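Local coordinates for protein DNA polymerase sliding clamp 2 (Thermococcus kodakarensis, PDB 3LX2) that forms a homotrimeric ring around DNA and probably serves as a moving platform that tethers the replicative polymerase and other proteins to it, at residues Glu67-Asp72 and Leu113-Ala118; Lys163-Ala168 and Arg176-Met181. All blocks are in the same frame, centred on the assembly; numbering follows the deposited sequence.

Contact 1: Glu67-Asp72 and Leu113-Ala118; sequences EAIAFD and LPLIDA
Leu115 sets its CG anti to its own carbonyl carbon, beside the backbone N (chi1 -68°); chi2 near 180° sends CD1 out in line with the chain and leaves CD2, the other branch, against the 67-72 strand. Ile69 holds CG1 in the crowded position between N and the carbonyl carbon (chi1 46°), which leaves CG2 beside the backbone N. The two side chains cross obliquely: Leu115 CD2 lies 4.1 Å from Ile69 CB, and CD1 meets CG2 of the same isoleucine. Leu115 CD2 also comes within 4.2 Å of Phe71 CD2. Against Ala70 O, Leu115 CD2 packs at 3.4 Å. That carbonyl accepts the direct backbone hydrogen bond between the segments, from Ile116 N at 2.9 Å; the N-H points well at the oxygen (162°), but the donor sits above the carbonyl plane. Farther along, Ala70 CB fits between Ile116 CG1 at 4.0 Å and Ala118 CB, whose methyl also touches Ala68 CB, 4.1 Å away. At the other end a water takes the N-H of Asp72, the N-cap of helix 73-80, and donates to Pro114 O at 2.8 Å. Phe71 stacks edge-to-face with Phe29 and Phe76. Strand 67-72, an outermost strand of its sheet within the chain, pairs with strand 26-31; beside it the chain leaves strand 108-114 to begin the interdomain connecting loop of the PCNA fold.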
ATOM      1  N   GLU A  67      -4.196  15.579 -38.068  1.00 61.30           N
ATOM      2  CA  GLU A  67      -4.159  14.162 -38.325  1.00 61.25           C
ATOM      3  C   GLU A  67      -4.518  13.337 -37.090  1.00 60.30           C
ATOM      4  O   GLU A  67      -4.403  13.809 -35.942  1.00 60.08           O
ATOM      5  CB  GLU A  67      -2.790  13.738 -38.854  1.00 61.95           C
ATOM      6  CG  GLU A  67      -1.652  13.873 -37.868  1.00 65.75           C
ATOM      7  CD  GLU A  67      -0.488  12.921 -38.189  1.00 71.87           C
ATOM      8  OE1 GLU A  67       0.666  13.408 -38.291  1.00 72.17           O
ATOM      9  OE2 GLU A  67      -0.730  11.683 -38.333  1.00 72.73           O
ATOM     10  N   ALA A  68      -4.952  12.108 -37.367  1.00 58.31           N
ATOM     11  CA  ALA A  68      -5.180  11.079 -36.381  1.00 56.47           C
ATOM     12  C   ALA A  68      -3.924  10.303 -36.099  1.00 55.51           C
ATOM     13  O   ALA A  68      -3.290   9.777 -37.028  1.00 55.94           O
ATOM     14  CB  ALA A  68      -6.237  10.127 -36.876  1.00 56.65           C
ATOM     15  N   ILE A  69      -3.581  10.193 -34.818  1.00 53.54           N
ATOM     16  CA  ILE A  69      -2.547   9.263 -34.373  1.00 51.92           C
ATOM     17  C   ILE A  69      -3.159   8.167 -33.525  1.00 51.83           C
ATOM     18  O   ILE A  69      -4.218   8.353 -32.899  1.00 53.26           O
ATOM     19  CB  ILE A  69      -1.440   9.939 -33.554  1.00 51.47           C
ATOM     20  CG1 ILE A  69      -2.048  10.876 -32.514  1.00 51.61           C
ATOM     21  CG2 ILE A  69      -0.447  10.659 -34.477  1.00 51.29           C
ATOM     22  CD1 ILE A  69      -1.033  11.477 -31.574  1.00 52.92           C
ATOM     23  N   ALA A  70      -2.488   7.031 -33.476  1.00 50.47           N
ATOM     24  CA  ALA A  70      -3.003   5.883 -32.788  1.00 50.71           C
ATOM     25  C   ALA A  70      -1.844   5.176 -32.101  1.00 50.44           C
ATOM     26  O   ALA A  70      -0.744   5.093 -32.642  1.00 50.53           O
ATOM     27  CB  ALA A  70      -3.712   4.932 -33.795  1.00 50.95           C
ATOM     28  N   PHE A  71      -2.077   4.674 -30.899  1.00 50.16           N
ATOM     29  CA  PHE A  71      -0.975   4.064 -30.168  1.00 50.70           C
ATOM     30  C   PHE A  71      -1.478   3.150 -29.072  1.00 49.78           C
ATOM     31  O   PHE A  71      -2.652   3.160 -28.723  1.00 49.53           O
ATOM     32  CB  PHE A  71      -0.046   5.146 -29.597  1.00 50.74           C
ATOM     33  CG  PHE A  71      -0.792   6.272 -28.983  1.00 52.33           C
ATOM     34  CD1 PHE A  71      -1.166   6.217 -27.655  1.00 53.59           C
ATOM     35  CD2 PHE A  71      -1.184   7.357 -29.752  1.00 51.33           C
ATOM     36  CE1 PHE A  71      -1.907   7.242 -27.097  1.00 55.10           C
ATOM     37  CE2 PHE A  71      -1.911   8.380 -29.206  1.00 53.17           C
ATOM     38  CZ  PHE A  71      -2.263   8.330 -27.865  1.00 55.54           C
ATOM     39  N   ASP A  72      -0.573   2.366 -28.516  1.00 49.60           N
ATOM     40  CA  ASP A  72      -0.990   1.391 -27.552  1.00 49.88           C
ATOM     41  C   ASP A  72      -1.275   2.058 -26.180  1.00 49.45           C
ATOM     42  O   ASP A  72      -0.410   2.734 -25.614  1.00 47.02           O
ATOM     43  CB  ASP A  72       0.022   0.278 -27.476  1.00 49.63           C
ATOM     44  CG  ASP A  72      -0.513  -0.871 -26.764  1.00 53.21           C
ATOM     45  OD1 ASP A  72      -1.559  -1.408 -27.169  1.00 58.35           O
ATOM     46  OD2 ASP A  72       0.092  -1.246 -25.768  1.00 60.41           O
ATOM     47  N   LEU A 113       7.363   6.548 -28.726  1.00 51.22           N
ATOM     48  CA  LEU A 113       6.483   5.379 -28.831  1.00 52.29           C
ATOM     49  C   LEU A 113       6.025   5.158 -30.252  1.00 52.39           C
ATOM     50  O   LEU A 113       5.646   6.118 -30.921  1.00 52.54           O
ATOM     51  CB  LEU A 113       5.254   5.522 -27.927  1.00 51.01           C
ATOM     52  CG  LEU A 113       5.382   6.134 -26.546  1.00 52.40           C
ATOM     53  CD1 LEU A 113       3.957   6.453 -26.052  1.00 52.20           C
ATOM     54  CD2 LEU A 113       6.160   5.254 -25.539  1.00 46.14           C
ATOM     55  N   PRO A 114       6.016   3.899 -30.705  1.00 53.76           N
ATOM     56  CA  PRO A 114       5.693   3.605 -32.119  1.00 55.17           C
ATOM     57  C   PRO A 114       4.223   3.813 -32.347  1.00 56.26           C
ATOM     58  O   PRO A 114       3.415   3.400 -31.541  1.00 57.14           O
ATOM     59  CB  PRO A 114       6.044   2.135 -32.257  1.00 54.95           C
ATOM     60  CG  PRO A 114       5.747   1.554 -30.868  1.00 54.23           C
ATOM     61  CD  PRO A 114       6.097   2.673 -29.890  1.00 54.03           C
ATOM     62  N   LEU A 115       3.890   4.504 -33.413  1.00 58.51           N
ATOM     63  CA  LEU A 115       2.513   4.747 -33.763  1.00 60.51           C
ATOM     64  C   LEU A 115       1.987   3.564 -34.516  1.00 62.46           C
ATOM     65  O   LEU A 115       2.765   2.770 -35.049  1.00 62.43           O
ATOM     66  CB  LEU A 115       2.439   5.969 -34.655  1.00 60.54           C
ATOM     67  CG  LEU A 115       2.800   7.236 -33.893  1.00 60.04           C
ATOM     68  CD1 LEU A 115       2.949   8.402 -34.835  1.00 57.04           C
ATOM     69  CD2 LEU A 115       1.723   7.470 -32.832  1.00 58.59           C
ATOM     70  N   ILE A 116       0.664   3.435 -34.565  1.00 65.01           N
ATOM     71  CA  ILE A 116       0.071   2.355 -35.336  1.00 68.08           C
ATOM     72  C   ILE A 116      -1.021   2.824 -36.279  1.00 70.13           C
ATOM     73  O   ILE A 116      -1.400   3.997 -36.253  1.00 70.22           O
ATOM     74  CB  ILE A 116      -0.397   1.142 -34.465  1.00 67.75           C
ATOM     75  CG1 ILE A 116      -1.653   1.490 -33.689  1.00 67.83           C
ATOM     76  CG2 ILE A 116       0.773   0.594 -33.601  1.00 67.87           C
ATOM     77  CD1 ILE A 116      -1.924   0.579 -32.541  1.00 69.63           C
ATOM     78  N   ASP A 117      -1.503   1.880 -37.099  1.00 72.89           N
ATOM     79  CA  ASP A 117      -2.633   2.075 -38.026  1.00 75.41           C
ATOM     80  C   ASP A 117      -3.763   2.892 -37.413  1.00 76.10           C
ATOM     81  O   ASP A 117      -4.408   2.449 -36.467  1.00 76.27           O
ATOM     82  CB  ASP A 117      -3.162   0.704 -38.526  1.00 75.55           C
ATOM     83  CG  ASP A 117      -3.982   0.812 -39.858  1.00 77.58           C
ATOM     84  OD1 ASP A 117      -4.277   1.949 -40.296  1.00 76.62           O
ATOM     85  OD2 ASP A 117      -4.328  -0.245 -40.470  1.00 78.89           O
ATOM     86  N   ALA A 118      -3.996   4.078 -37.970  1.00 78.21           N
ATOM     87  CA  ALA A 118      -5.009   5.040 -37.457  1.00 79.91           C
ATOM     88  C   ALA A 118      -6.423   4.972 -38.117  1.00 81.33           C
ATOM     89  O   ALA A 118      -7.177   5.956 -38.080  1.00 81.81           O
ATOM     90  CB  ALA A 118      -4.442   6.461 -37.528  1.00 79.35           C
TER
HETATM   91  O   HOH W   1       1.826   2.062 -29.641  1.00 41.82           O

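Contact 2: Lys163-Ala168 and Arg176-Met181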
ATOM      1  N   LYS A 163     -36.187  11.971  -6.102  1.00 58.39           N
ATOM      2  CA  LYS A 163     -35.508  10.770  -5.649  1.00 57.93           C
ATOM      3  C   LYS A 163     -34.569  10.124  -6.676  1.00 56.99           C
ATOM      4  O   LYS A 163     -35.013   9.655  -7.759  1.00 57.03           O
ATOM      5  CB  LYS A 163     -36.536   9.743  -5.139  1.00 58.02           C
ATOM      6  CG  LYS A 163     -36.120   9.023  -3.835  1.00 60.16           C
ATOM      7  CD  LYS A 163     -37.295   8.200  -3.234  1.00 62.52           C
ATOM      8  CE  LYS A 163     -37.470   8.448  -1.711  1.00 63.95           C
ATOM      9  NZ  LYS A 163     -38.819   7.999  -1.209  1.00 65.48           N
ATOM     10  N   LEU A 164     -33.282  10.083  -6.306  1.00 55.41           N
ATOM     11  CA  LEU A 164     -32.267   9.362  -7.072  1.00 54.09           C
ATOM     12  C   LEU A 164     -31.777   8.186  -6.253  1.00 53.47           C
ATOM     13  O   LEU A 164     -31.159   8.355  -5.193  1.00 52.77           O
ATOM     14  CB  LEU A 164     -31.086  10.278  -7.465  1.00 53.77           C
ATOM     15  CG  LEU A 164     -30.034   9.629  -8.396  1.00 52.22           C
ATOM     16  CD1 LEU A 164     -30.534   9.475  -9.796  1.00 46.11           C
ATOM     17  CD2 LEU A 164     -28.741  10.417  -8.415  1.00 50.76           C
ATOM     18  N   THR A 165     -32.046   6.995  -6.763  1.00 52.89           N
ATOM     19  CA  THR A 165     -31.810   5.775  -6.016  1.00 53.17           C
ATOM     20  C   THR A 165     -30.971   4.796  -6.840  1.00 52.87           C
ATOM     21  O   THR A 165     -31.322   4.547  -7.995  1.00 53.81           O
ATOM     22  CB  THR A 165     -33.169   5.055  -5.725  1.00 54.10           C
ATOM     23  OG1 THR A 165     -34.135   5.958  -5.130  1.00 54.38           O
ATOM     24  CG2 THR A 165     -32.944   3.828  -4.820  1.00 54.28           C
ATOM     25  N   PHE A 166     -29.903   4.238  -6.256  1.00 51.29           N
ATOM     26  CA  PHE A 166     -29.094   3.179  -6.863  1.00 51.00           C
ATOM     27  C   PHE A 166     -29.172   1.816  -6.130  1.00 50.59           C
ATOM     28  O   PHE A 166     -28.699   1.685  -5.000  1.00 49.62           O
ATOM     29  CB  PHE A 166     -27.646   3.594  -6.832  1.00 51.44           C
ATOM     30  CG  PHE A 166     -27.413   4.955  -7.327  1.00 53.93           C
ATOM     31  CD1 PHE A 166     -27.323   5.198  -8.695  1.00 52.70           C
ATOM     32  CD2 PHE A 166     -27.285   6.017  -6.429  1.00 54.23           C
ATOM     33  CE1 PHE A 166     -27.105   6.483  -9.167  1.00 53.70           C
ATOM     34  CE2 PHE A 166     -27.058   7.287  -6.895  1.00 53.63           C
ATOM     35  CZ  PHE A 166     -26.969   7.520  -8.272  1.00 53.42           C
ATOM     36  N   LYS A 167     -29.744   0.801  -6.774  1.00 49.90           N
ATOM     37  CA  LYS A 167     -29.987  -0.464  -6.084  1.00 49.38           C
ATOM     38  C   LYS A 167     -29.573  -1.663  -6.862  1.00 48.19           C
ATOM     39  O   LYS A 167     -29.544  -1.680  -8.085  1.00 46.35           O
ATOM     40  CB  LYS A 167     -31.440  -0.632  -5.634  1.00 49.71           C
ATOM     41  CG  LYS A 167     -32.444  -1.129  -6.681  1.00 53.31           C
ATOM     42  CD  LYS A 167     -33.916  -0.884  -6.164  1.00 59.82           C
ATOM     43  CE  LYS A 167     -34.935  -2.009  -6.590  1.00 63.31           C
ATOM     44  NZ  LYS A 167     -36.389  -1.514  -6.702  1.00 63.57           N
ATOM     45  N   ALA A 168     -29.230  -2.671  -6.089  1.00 47.79           N
ATOM     46  CA  ALA A 168     -28.824  -3.938  -6.622  1.00 47.76           C
ATOM     47  C   ALA A 168     -29.584  -5.040  -5.891  1.00 47.67           C
ATOM     48  O   ALA A 168     -30.041  -4.875  -4.747  1.00 47.18           O
ATOM     49  CB  ALA A 168     -27.324  -4.104  -6.494  1.00 45.85           C
ATOM     50  N   ARG A 176     -29.891  -0.589  -1.357  1.00 53.73           N
ATOM     51  CA  ARG A 176     -30.397   0.681  -1.819  1.00 53.80           C
ATOM     52  C   ARG A 176     -29.482   1.828  -1.245  1.00 52.76           C
ATOM     53  O   ARG A 176     -29.222   1.928  -0.038  1.00 51.46           O
ATOM     54  CB  ARG A 176     -31.852   0.781  -1.359  1.00 53.65           C
ATOM     55  CG  ARG A 176     -32.708   1.819  -1.989  1.00 56.64           C
ATOM     56  CD  ARG A 176     -34.191   1.652  -1.571  1.00 60.39           C
ATOM     57  NE  ARG A 176     -34.939   0.852  -2.564  1.00 67.64           N
ATOM     58  CZ  ARG A 176     -36.041   1.256  -3.217  1.00 68.02           C
ATOM     59  NH1 ARG A 176     -36.551   2.459  -2.954  1.00 69.03           N
ATOM     60  NH2 ARG A 176     -36.649   0.457  -4.113  1.00 65.17           N
ATOM     61  N   THR A 177     -28.935   2.628  -2.140  1.00 52.26           N
ATOM     62  CA  THR A 177     -28.406   3.935  -1.779  1.00 52.65           C
ATOM     63  C   THR A 177     -29.365   4.952  -2.370  1.00 53.22           C
ATOM     64  O   THR A 177     -29.661   4.892  -3.583  1.00 52.09           O
ATOM     65  CB  THR A 177     -27.058   4.196  -2.407  1.00 52.02           C
ATOM     66  OG1 THR A 177     -26.055   3.397  -1.776  1.00 51.25           O
ATOM     67  CG2 THR A 177     -26.715   5.638  -2.233  1.00 53.22           C
ATOM     68  N   VAL A 178     -29.852   5.889  -1.543  1.00 54.14           N
ATOM     69  CA  VAL A 178     -30.820   6.883  -2.040  1.00 54.79           C
ATOM     70  C   VAL A 178     -30.507   8.359  -1.743  1.00 55.10           C
ATOM     71  O   VAL A 178     -30.327   8.752  -0.586  1.00 56.29           O
ATOM     72  CB  VAL A 178     -32.264   6.489  -1.666  1.00 54.87           C
ATOM     73  CG1 VAL A 178     -32.363   6.110  -0.197  1.00 57.00           C
ATOM     74  CG2 VAL A 178     -33.245   7.595  -2.012  1.00 55.62           C
ATOM     75  N   LEU A 179     -30.464   9.162  -2.811  1.00 55.20           N
ATOM     76  CA  LEU A 179     -30.126  10.594  -2.766  1.00 54.57           C
ATOM     77  C   LEU A 179     -31.285  11.506  -3.074  1.00 54.63           C
ATOM     78  O   LEU A 179     -31.990  11.332  -4.073  1.00 54.13           O
ATOM     79  CB  LEU A 179     -29.076  10.925  -3.810  1.00 54.59           C
ATOM     80  CG  LEU A 179     -27.720  10.268  -3.760  1.00 54.69           C
ATOM     81  CD1 LEU A 179     -26.799  11.084  -4.638  1.00 53.23           C
ATOM     82  CD2 LEU A 179     -27.216  10.204  -2.301  1.00 57.08           C
ATOM     83  N   THR A 180     -31.462  12.504  -2.219  1.00 55.28           N
ATOM     84  CA  THR A 180     -32.439  13.590  -2.473  1.00 56.23           C
ATOM     85  C   THR A 180     -31.687  14.939  -2.513  1.00 57.26           C
ATOM     86  O   THR A 180     -30.463  15.016  -2.215  1.00 56.39           O
ATOM     87  CB  THR A 180     -33.586  13.661  -1.392  1.00 55.18           C
ATOM     88  OG1 THR A 180     -33.052  14.097  -0.123  1.00 55.21           O
ATOM     89  CG2 THR A 180     -34.283  12.319  -1.214  1.00 53.94           C
ATOM     90  N   MET A 181     -32.431  16.000  -2.829  1.00 58.69           N
ATOM     91  CA  MET A 181     -31.870  17.349  -2.732  1.00 60.00           C
ATOM     92  C   MET A 181     -31.280  17.702  -1.350  1.00 59.92           C
ATOM     93  O   MET A 181     -30.435  18.588  -1.245  1.00 60.33           O
ATOM     94  CB  MET A 181     -32.823  18.420  -3.295  1.00 59.65           C
ATOM     95  CG  MET A 181     -32.750  18.545  -4.839  1.00 61.19           C
ATOM     96  SD  MET A 181     -31.070  18.528  -5.564  1.00 64.23           S
ATOM     97  CE  MET A 181     -30.299  19.987  -4.894  1.00 65.22           C
TER
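Four backbone hydrogen bonds zip the two strands together. In the hydrogen-bonded pair Leu164-Leu179 both carbonyls are used: Leu164 N gives to Leu179 O at 2.9 Å, and Leu179 N returns a short bond of 2.6 Å to Leu164 O, each nearly along its C=O axis. Phe166 N likewise reaches Thr177 O at 2.8 Å. The return bond from Thr177 N to Phe166 O, 3.0 Å, is almost straight at the hydrogen, yet its donor stands above the carbonyl plane. In the non-hydrogen-bonded pair Thr165-Val178, Thr165 CA sends a C-H toward Thr177 O. On the face that carries Thr165, Lys167, Arg176 and Val178, Thr165 CG2 lies 3.5 Å from Arg176 CG. Lys167 and Arg176 run side by side, bringing Lys167 NZ within 3.3 Å of Arg176 NH2 at the guanidinium edge; both are donors with like charge, so the approach is probably unfavourable. The Thr177 hydroxyl is hydrogen-bonded to Thr109 of the third subunit, whose strand pairs antiparallel with Arg176-Val178 and continues the sheet. Within the sheet, strand 154-159 pairs with the other edge of 164-169 through backbone bonds of Thr165 and Lys167. Toward the interior, Phe166 packs on Leu141 and Ala144 of helix 138-151, while Leu164 and Leu179 meet Leu186 of strand 186-191.

From the N terminus, contact 1 comes first: it closes a 40-residue excursion, through helix 73-80, strands 88-93 and 98-104 and up strand 108-114, that ties the edge of the nine-stranded sheet to the five-stranded one. The connecting loop then leads into the C-terminal domain, where strand 132-137, helix 138-151 and strand 154-159 precede contact 2, which closes the short hairpin of strands 164-169 and 174-179, with seven residues between its segments. The two are in series, neither nested nor crossed, on opposite sides of the chain's centre with their centres about 42 Å apart. Pro114 packs on Asp172 of the second subunit, so the two contacts lie near different subunit interfaces, consistent with head-to-tail closure of the trimeric ring.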